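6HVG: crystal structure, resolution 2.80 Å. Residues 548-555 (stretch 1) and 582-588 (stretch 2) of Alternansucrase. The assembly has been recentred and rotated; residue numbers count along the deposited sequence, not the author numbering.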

# COMPACT_ATOMS: atom_id res chain seq x y z
N ASP A 548 -15.16 -25.07 -1.14
CA ASP A 548 -16.39 -24.45 -1.61
C ASP A 548 -17.04 -23.78 -0.40
O ASP A 548 -17.09 -24.35 0.68
CB ASP A 548 -17.29 -25.53 -2.23
CG ASP A 548 -18.48 -24.98 -2.96
OD1 ASP A 548 -19.23 -24.20 -2.37
OD2 ASP A 548 -18.70 -25.36 -4.12
N SER A 549 -17.54 -22.56 -0.58
CA SER A 549 -18.15 -21.80 0.51
C SER A 549 -19.67 -21.91 0.62
O SER A 549 -20.28 -21.27 1.46
CB SER A 549 -17.78 -20.33 0.35
OG SER A 549 -18.65 -19.67 -0.55
N GLY A 550 -20.30 -22.69 -0.24
CA GLY A 550 -21.75 -22.84 -0.21
C GLY A 550 -22.48 -21.60 -0.65
O GLY A 550 -23.48 -21.23 -0.04
N ASN A 551 -21.98 -20.97 -1.71
CA ASN A 551 -22.52 -19.74 -2.29
C ASN A 551 -22.56 -18.55 -1.33
O ASN A 551 -23.54 -17.82 -1.25
CB ASN A 551 -23.89 -19.98 -2.95
CG ASN A 551 -24.22 -18.90 -3.99
OD1 ASN A 551 -23.33 -18.32 -4.62
ND2 ASN A 551 -25.52 -18.61 -4.15
N ASN A 552 -21.45 -18.36 -0.63
CA ASN A 552 -21.26 -17.22 0.23
C ASN A 552 -20.23 -16.35 -0.48
O ASN A 552 -20.35 -16.12 -1.68
CB ASN A 552 -20.82 -17.68 1.61
CG ASN A 552 -21.95 -18.34 2.37
OD1 ASN A 552 -22.93 -17.70 2.70
ND2 ASN A 552 -21.81 -19.62 2.66
N ARG A 553 -19.23 -15.85 0.24
CA ARG A 553 -18.22 -14.97 -0.33
C ARG A 553 -18.78 -13.76 -1.11
O ARG A 553 -18.35 -13.50 -2.22
CB ARG A 553 -17.26 -15.75 -1.22
CG ARG A 553 -16.50 -16.85 -0.49
CD ARG A 553 -15.68 -17.63 -1.48
NE ARG A 553 -14.76 -18.54 -0.82
CZ ARG A 553 -14.53 -19.80 -1.19
NH1 ARG A 553 -15.16 -20.32 -2.23
NH2 ARG A 553 -13.67 -20.54 -0.50
N LYS A 554 -19.71 -13.03 -0.51
CA LYS A 554 -20.12 -11.71 -1.03
C LYS A 554 -19.06 -10.70 -0.66
O LYS A 554 -18.81 -10.45 0.53
CB LYS A 554 -21.45 -11.26 -0.46
CG LYS A 554 -22.59 -12.21 -0.77
CD LYS A 554 -23.68 -12.12 0.27
CE LYS A 554 -24.71 -13.23 0.13
NZ LYS A 554 -25.81 -12.77 -0.75
N LEU A 555 -18.43 -10.13 -1.67
CA LEU A 555 -17.32 -9.24 -1.46
C LEU A 555 -17.74 -7.79 -1.46
O LEU A 555 -18.65 -7.40 -2.20
CB LEU A 555 -16.32 -9.46 -2.57
CG LEU A 555 -15.79 -10.90 -2.73
CD1 LEU A 555 -14.72 -10.98 -3.81
CD2 LEU A 555 -15.25 -11.47 -1.44
N ILE A 582 -11.07 -13.13 5.88
CA ILE A 582 -12.17 -13.91 6.40
C ILE A 582 -13.50 -13.56 5.71
O ILE A 582 -13.81 -12.39 5.50
CB ILE A 582 -12.28 -13.71 7.93
CG1 ILE A 582 -11.06 -14.36 8.60
CG2 ILE A 582 -13.59 -14.29 8.47
CD1 ILE A 582 -10.86 -13.95 10.04
N ASP A 583 -14.27 -14.59 5.35
CA ASP A 583 -15.57 -14.41 4.71
C ASP A 583 -16.64 -14.10 5.76
O ASP A 583 -17.38 -14.99 6.22
CB ASP A 583 -15.94 -15.66 3.93
CG ASP A 583 -17.29 -15.56 3.24
OD1 ASP A 583 -17.84 -14.44 3.10
OD2 ASP A 583 -17.80 -16.64 2.85
N ASN A 584 -16.72 -12.82 6.14
CA ASN A 584 -17.76 -12.35 7.07
C ASN A 584 -19.18 -12.24 6.47
O ASN A 584 -20.10 -11.88 7.18
CB ASN A 584 -17.33 -11.01 7.69
CG ASN A 584 -16.03 -11.12 8.48
OD1 ASN A 584 -15.87 -12.00 9.33
ND2 ASN A 584 -15.10 -10.23 8.20
N SER A 585 -19.36 -12.59 5.20
CA SER A 585 -20.71 -12.69 4.60
C SER A 585 -21.39 -14.03 4.84
O SER A 585 -22.58 -14.18 4.54
CB SER A 585 -20.66 -12.46 3.08
OG SER A 585 -20.27 -13.64 2.40
N ASN A 586 -20.63 -15.01 5.35
CA ASN A 586 -21.15 -16.34 5.67
C ASN A 586 -21.78 -16.39 7.06
O ASN A 586 -21.09 -16.20 8.05
CB ASN A 586 -19.99 -17.34 5.60
CG ASN A 586 -20.42 -18.78 5.85
OD1 ASN A 586 -21.39 -19.06 6.56
ND2 ASN A 586 -19.66 -19.70 5.28
N PRO A 587 -23.09 -16.70 7.14
CA PRO A 587 -23.76 -16.79 8.43
C PRO A 587 -23.02 -17.58 9.51
O PRO A 587 -23.03 -17.18 10.68
CB PRO A 587 -25.08 -17.48 8.07
CG PRO A 587 -25.37 -17.06 6.67
CD PRO A 587 -24.03 -16.94 6.01
N ILE A 588 -22.38 -18.68 9.14
CA ILE A 588 -21.61 -19.48 10.09
C ILE A 588 -20.44 -18.69 10.66
O ILE A 588 -20.15 -18.77 11.84
CB ILE A 588 -21.12 -20.80 9.46
CG1 ILE A 588 -22.32 -21.73 9.17
CG2 ILE A 588 -20.17 -21.53 10.40
CD1 ILE A 588 -22.05 -22.81 8.14
O HOH W 1 -17.21 -11.76 2.55

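Asp548 does not reach stretch 2, but its OD1 accepts from Gly550 N (2.8 Å, 165° at the hydrogen), a bond that ties Asp548 to Gly550 within stretch 1. Gly550 itself has a positive phi of 70°, a value that favours glycine. Ser549 binds Asn552 through both its side-chain and its backbone oxygen: Asn552 N donates to Ser549 OG (3.1 Å, 153°), and Asn552 ND2 donates to Ser549 O (2.6 Å, 149°). The CA-to-CB bond of Asn552 points toward stretch 2, where Asn552 CB packs 3.4 Å from Asp583 OD2 and Asn552 OD1 lies 3.6 Å from Pro587 CD. Asn552 ND2 is also 3.4 Å from Asn586 ND2, but two donors cannot bond, so this is contact without a hydrogen bond.

The CA-to-CB bond of Arg553 points away from stretch 2, although Arg553 CG stays 3.6 Å from Asp583 OD2, while the backbone engages it: Arg553 N donates to Asp583 OD2 (3.1 Å, 145°). Ser585 OG is nearly as close to Arg553 N, at 3.3 Å, yet the angle is poor. Ser585 OG instead accepts from Lys554 N (3.0 Å, 153°) and donates to Asp583 OD1 (2.7 Å), so the two side chains that receive the backbone N-H groups of Arg553 and Lys554 are bonded to each other. Water 1 extends this network, donating to Lys554 O (2.9 Å) and Asp583 OD1 (2.8 Å). Leu555 makes no contact.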